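Local coordinates for protein GH26C (Muricauda sp. MAR_2010_75, PDB 6Q78) that probably hydrolyses internal beta-1,4-mannosidic linkages in mannan-type polysaccharides, as a family 26 glycoside hydrolase, at residues I330-L342 / I367-C381. Residues are numbered along the deposited sequence; the frame is centred on the assembly and turned at random.
Sequences IASLTETGYFVTL and IGFTMFWYNYQDTYC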
# COMPACT_ATOMS: atom_id res chain seq x y z
N ILE A 330 -7.82 9.61 -3.74
CA ILE A 330 -6.41 9.67 -4.11
C ILE A 330 -6.11 8.42 -4.93
O ILE A 330 -6.39 7.29 -4.49
CB ILE A 330 -5.54 9.66 -2.84
CG1 ILE A 330 -5.80 10.95 -2.03
CG2 ILE A 330 -4.04 9.57 -3.18
CD1 ILE A 330 -5.56 10.71 -0.53
N ALA A 331 -5.52 8.60 -6.12
CA ALA A 331 -5.12 7.43 -6.90
C ALA A 331 -3.68 7.02 -6.58
O ALA A 331 -2.86 7.84 -6.13
CB ALA A 331 -5.27 7.70 -8.40
N SER A 332 -3.36 5.73 -6.83
CA SER A 332 -2.01 5.26 -6.53
C SER A 332 -1.71 3.98 -7.28
O SER A 332 -2.60 3.16 -7.51
CB SER A 332 -1.80 4.99 -5.02
OG SER A 332 -0.63 4.21 -4.75
N LEU A 333 -0.44 3.82 -7.70
CA LEU A 333 0.07 2.51 -8.09
C LEU A 333 0.68 1.94 -6.81
O LEU A 333 1.84 2.21 -6.45
CB LEU A 333 1.10 2.65 -9.22
CG LEU A 333 1.75 1.34 -9.71
CD1 LEU A 333 0.67 0.39 -10.29
CD2 LEU A 333 2.81 1.69 -10.80
N THR A 334 -0.10 1.14 -6.09
CA THR A 334 0.25 0.75 -4.72
C THR A 334 1.37 -0.30 -4.63
O THR A 334 2.00 -0.41 -3.57
CB THR A 334 -1.00 0.32 -3.91
OG1 THR A 334 -1.84 -0.52 -4.71
CG2 THR A 334 -1.81 1.51 -3.52
N GLU A 335 1.66 -1.05 -5.68
CA GLU A 335 2.82 -1.95 -5.73
C GLU A 335 3.26 -1.98 -7.17
O GLU A 335 2.42 -2.12 -8.07
CB GLU A 335 2.50 -3.41 -5.42
CG GLU A 335 2.23 -3.66 -3.96
CD GLU A 335 2.18 -5.13 -3.65
OE1 GLU A 335 2.92 -5.92 -4.29
OE2 GLU A 335 1.41 -5.51 -2.70
N THR A 336 4.58 -1.92 -7.38
CA THR A 336 5.14 -2.13 -8.71
C THR A 336 6.61 -2.51 -8.56
O THR A 336 7.15 -2.61 -7.45
CB THR A 336 4.97 -0.88 -9.58
OG1 THR A 336 5.19 -1.22 -10.97
CG2 THR A 336 5.92 0.23 -9.13
N GLY A 337 7.23 -2.77 -9.71
CA GLY A 337 8.63 -3.14 -9.72
C GLY A 337 8.91 -4.16 -10.81
O GLY A 337 8.01 -4.80 -11.36
N TYR A 338 10.18 -4.27 -11.15
CA TYR A 338 10.69 -5.34 -12.00
C TYR A 338 11.81 -6.00 -11.20
O TYR A 338 12.83 -5.36 -10.93
CB TYR A 338 11.23 -4.83 -13.33
CG TYR A 338 11.80 -5.96 -14.14
CD1 TYR A 338 10.98 -6.92 -14.69
CD2 TYR A 338 13.18 -6.09 -14.35
CE1 TYR A 338 11.49 -7.98 -15.42
CE2 TYR A 338 13.69 -7.15 -15.10
CZ TYR A 338 12.83 -8.09 -15.60
OH TYR A 338 13.31 -9.16 -16.34
N PHE A 339 11.60 -7.24 -10.79
CA PHE A 339 12.55 -7.92 -9.91
C PHE A 339 13.73 -8.47 -10.70
O PHE A 339 13.56 -9.18 -11.69
CB PHE A 339 11.87 -9.07 -9.16
CG PHE A 339 10.81 -8.65 -8.19
CD1 PHE A 339 11.14 -8.20 -6.93
CD2 PHE A 339 9.47 -8.80 -8.51
CE1 PHE A 339 10.14 -7.86 -6.01
CE2 PHE A 339 8.47 -8.44 -7.62
CZ PHE A 339 8.81 -7.97 -6.36
N VAL A 340 14.95 -8.14 -10.23
CA VAL A 340 16.19 -8.56 -10.86
C VAL A 340 16.92 -9.50 -9.92
O VAL A 340 17.16 -9.15 -8.75
CB VAL A 340 17.08 -7.35 -11.19
CG1 VAL A 340 18.42 -7.80 -11.75
CG2 VAL A 340 16.39 -6.43 -12.18
N THR A 341 17.28 -10.68 -10.42
CA THR A 341 18.17 -11.61 -9.73
C THR A 341 19.28 -11.92 -10.72
O THR A 341 19.04 -12.57 -11.74
CB THR A 341 17.39 -12.87 -9.33
OG1 THR A 341 16.23 -12.50 -8.57
CG2 THR A 341 18.25 -13.81 -8.49
N LEU A 342 20.50 -11.42 -10.46
CA LEU A 342 21.52 -11.37 -11.51
C LEU A 342 21.95 -12.75 -12.00
O LEU A 342 22.42 -12.88 -13.13
CB LEU A 342 22.72 -10.54 -11.06
CG LEU A 342 22.40 -9.05 -10.85
CD1 LEU A 342 23.59 -8.33 -10.22
CD2 LEU A 342 22.00 -8.39 -12.16
N ILE A 367 -1.44 10.63 -9.52
CA ILE A 367 -1.37 9.66 -8.43
C ILE A 367 -0.64 10.30 -7.26
O ILE A 367 0.26 11.12 -7.45
CB ILE A 367 -0.63 8.36 -8.83
CG1 ILE A 367 0.72 8.68 -9.47
CG2 ILE A 367 -1.50 7.47 -9.75
CD1 ILE A 367 1.72 7.52 -9.38
N GLY A 368 -1.03 9.91 -6.04
CA GLY A 368 -0.38 10.46 -4.87
C GLY A 368 0.93 9.78 -4.56
O GLY A 368 1.86 10.41 -4.04
N PHE A 369 1.04 8.49 -4.88
CA PHE A 369 2.24 7.75 -4.52
C PHE A 369 2.34 6.47 -5.32
O PHE A 369 1.34 5.96 -5.85
CB PHE A 369 2.32 7.46 -3.01
CG PHE A 369 1.29 6.51 -2.50
CD1 PHE A 369 0.09 6.98 -2.05
CD2 PHE A 369 1.54 5.16 -2.44
CE1 PHE A 369 -0.89 6.07 -1.52
CE2 PHE A 369 0.60 4.25 -1.90
CZ PHE A 369 -0.60 4.73 -1.44
N THR A 370 3.57 5.96 -5.41
CA THR A 370 3.79 4.60 -5.86
C THR A 370 4.78 3.95 -4.92
O THR A 370 5.55 4.63 -4.25
CB THR A 370 4.19 4.54 -7.33
OG1 THR A 370 4.20 3.16 -7.74
CG2 THR A 370 5.56 5.13 -7.52
N MET A 371 4.75 2.62 -4.86
CA MET A 371 5.62 1.89 -3.94
C MET A 371 6.20 0.65 -4.60
O MET A 371 5.46 -0.15 -5.20
CB MET A 371 4.85 1.48 -2.68
CG MET A 371 5.76 0.96 -1.53
SD MET A 371 4.79 0.11 -0.27
CE MET A 371 4.38 -1.45 -1.09
N PHE A 372 7.51 0.48 -4.46
CA PHE A 372 8.20 -0.73 -4.86
C PHE A 372 8.07 -1.79 -3.77
O PHE A 372 7.99 -1.48 -2.57
CB PHE A 372 9.68 -0.39 -5.03
CG PHE A 372 9.96 0.50 -6.21
CD1 PHE A 372 9.91 -0.01 -7.50
CD2 PHE A 372 10.25 1.86 -6.05
CE1 PHE A 372 10.15 0.80 -8.61
CE2 PHE A 372 10.51 2.66 -7.17
CZ PHE A 372 10.46 2.13 -8.44
N TRP A 373 8.06 -3.06 -4.19
CA TRP A 373 8.17 -4.13 -3.21
C TRP A 373 9.58 -4.13 -2.60
O TRP A 373 10.45 -3.35 -3.00
CB TRP A 373 7.75 -5.48 -3.81
CG TRP A 373 7.32 -6.46 -2.77
CD1 TRP A 373 7.88 -7.68 -2.52
CD2 TRP A 373 6.25 -6.31 -1.81
NE1 TRP A 373 7.24 -8.30 -1.47
CE2 TRP A 373 6.23 -7.48 -1.02
CE3 TRP A 373 5.30 -5.30 -1.57
CZ2 TRP A 373 5.31 -7.68 0.02
CZ3 TRP A 373 4.39 -5.50 -0.52
CH2 TRP A 373 4.41 -6.68 0.26
N TYR A 374 9.81 -5.00 -1.62
CA TYR A 374 11.08 -4.98 -0.92
C TYR A 374 12.23 -5.56 -1.76
O TYR A 374 12.03 -6.37 -2.68
CB TYR A 374 11.02 -5.62 0.47
CG TYR A 374 10.41 -7.00 0.61
CD1 TYR A 374 10.95 -8.12 -0.01
CD2 TYR A 374 9.29 -7.18 1.43
CE1 TYR A 374 10.39 -9.40 0.19
CE2 TYR A 374 8.74 -8.43 1.62
CZ TYR A 374 9.29 -9.51 1.01
OH TYR A 374 8.71 -10.77 1.21
N ASN A 375 13.44 -5.15 -1.40
CA ASN A 375 14.66 -5.86 -1.82
C ASN A 375 14.98 -6.92 -0.80
O ASN A 375 14.78 -6.71 0.40
CB ASN A 375 15.83 -4.87 -1.85
CG ASN A 375 15.75 -3.85 -2.99
OD1 ASN A 375 14.98 -3.98 -3.94
ND2 ASN A 375 16.58 -2.80 -2.88
N TYR A 376 15.48 -8.07 -1.25
CA TYR A 376 15.68 -9.18 -0.32
C TYR A 376 16.70 -10.16 -0.88
O TYR A 376 16.55 -10.61 -2.02
CB TYR A 376 14.33 -9.91 -0.12
CG TYR A 376 14.40 -11.08 0.83
CD1 TYR A 376 14.44 -10.89 2.20
CD2 TYR A 376 14.42 -12.38 0.35
CE1 TYR A 376 14.50 -11.97 3.08
CE2 TYR A 376 14.49 -13.46 1.21
CZ TYR A 376 14.52 -13.24 2.57
OH TYR A 376 14.57 -14.33 3.42
N GLN A 377 17.74 -10.45 -0.09
CA GLN A 377 18.79 -11.38 -0.51
C GLN A 377 19.34 -10.98 -1.88
O GLN A 377 19.78 -9.85 -2.04
CB GLN A 377 18.29 -12.83 -0.44
CG GLN A 377 17.89 -13.20 0.98
CD GLN A 377 17.56 -14.67 1.15
OE1 GLN A 377 17.25 -15.38 0.19
NE2 GLN A 377 17.63 -15.14 2.40
N ASP A 378 19.31 -11.88 -2.88
CA ASP A 378 19.89 -11.55 -4.18
C ASP A 378 18.91 -10.97 -5.18
O ASP A 378 19.23 -10.90 -6.37
CB ASP A 378 20.56 -12.79 -4.79
CG ASP A 378 21.81 -13.17 -4.05
OD1 ASP A 378 22.60 -12.26 -3.71
OD2 ASP A 378 22.00 -14.38 -3.80
N THR A 379 17.73 -10.54 -4.73
CA THR A 379 16.69 -10.06 -5.62
C THR A 379 16.37 -8.62 -5.27
O THR A 379 16.10 -8.32 -4.11
CB THR A 379 15.43 -10.94 -5.49
OG1 THR A 379 15.78 -12.28 -5.86
CG2 THR A 379 14.34 -10.44 -6.42
N TYR A 380 16.39 -7.75 -6.25
CA TYR A 380 16.15 -6.34 -5.97
C TYR A 380 15.21 -5.76 -7.00
O TYR A 380 15.23 -6.14 -8.18
CB TYR A 380 17.48 -5.53 -5.96
CG TYR A 380 18.26 -5.43 -7.28
CD1 TYR A 380 19.10 -6.45 -7.70
CD2 TYR A 380 18.17 -4.29 -8.08
CE1 TYR A 380 19.84 -6.35 -8.88
CE2 TYR A 380 18.92 -4.17 -9.28
CZ TYR A 380 19.75 -5.21 -9.67
OH TYR A 380 20.52 -5.13 -10.83
N CYS A 381 14.38 -4.83 -6.55
CA CYS A 381 13.64 -4.03 -7.51
C CYS A 381 13.97 -2.55 -7.41
O CYS A 381 13.43 -1.77 -8.20
CB CYS A 381 12.13 -4.27 -7.42
SG CYS A 381 11.37 -3.71 -5.88
O HOH W 1 11.90 -2.06 -10.44
O HOH W 2 21.52 -10.42 -7.77
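Ser332 turns its OG anti to the backbone N (chi1 165°), while the Phe369 side chain stands with CG between its own N and carbonyl carbon (chi1 67°); together these torsions lay the serine over one face of the ring. Ser332 CB sits 3.8 Å from the centroid of the Phe369 ring, a CH-pi contact close to the normal, and OG donates to Phe369 O at 2.9 Å from above the carbonyl plane. A leucine in place of Phe369 would probably leave Ser332 without its aromatic face and open a gap beside Thr334 CG2. Thr370 and Leu333 run side by side on the other face of the sheet, Thr370 OG1 giving its proton to Leu333 O (2.9 Å), in the carbonyl plane and on a lone pair. A beta bulge then shifts the register by one, and Thr336 N reaches Met371 O at 2.9 Å. Glu335 extends alongside Trp373, carboxylate and indole planes 18° apart; OE2 forms a salt bridge with Arg223 and OE1 a hydrogen bond with Tyr299 OH, and OE2 also hydrogen-bonds a Tris molecule, probably from the crystallisation liquor, which may mark a pocket. Trp373 CB meets Phe339 CZ at 3.7 Å. Beyond the barrel strands the two segments pair again, now antiparallel: Val340 CB lies over the Tyr380 ring, 3.9 Å from its centroid, and Thr341 OG1 and Thr379 OG1 share a 2.8 Å hydrogen bond. Asn375 OD1 accepts the N-H of Cys381. In the TIM barrel, strand 330-336 lies between strands 293-298 and 369-372, and the latter closes the barrel against strand 81-86. Helix 351-361, in the beta-alpha-beta crossover between the two segments, packs Leu360 on Leu333 and Ile367, and Leu356 on Phe372.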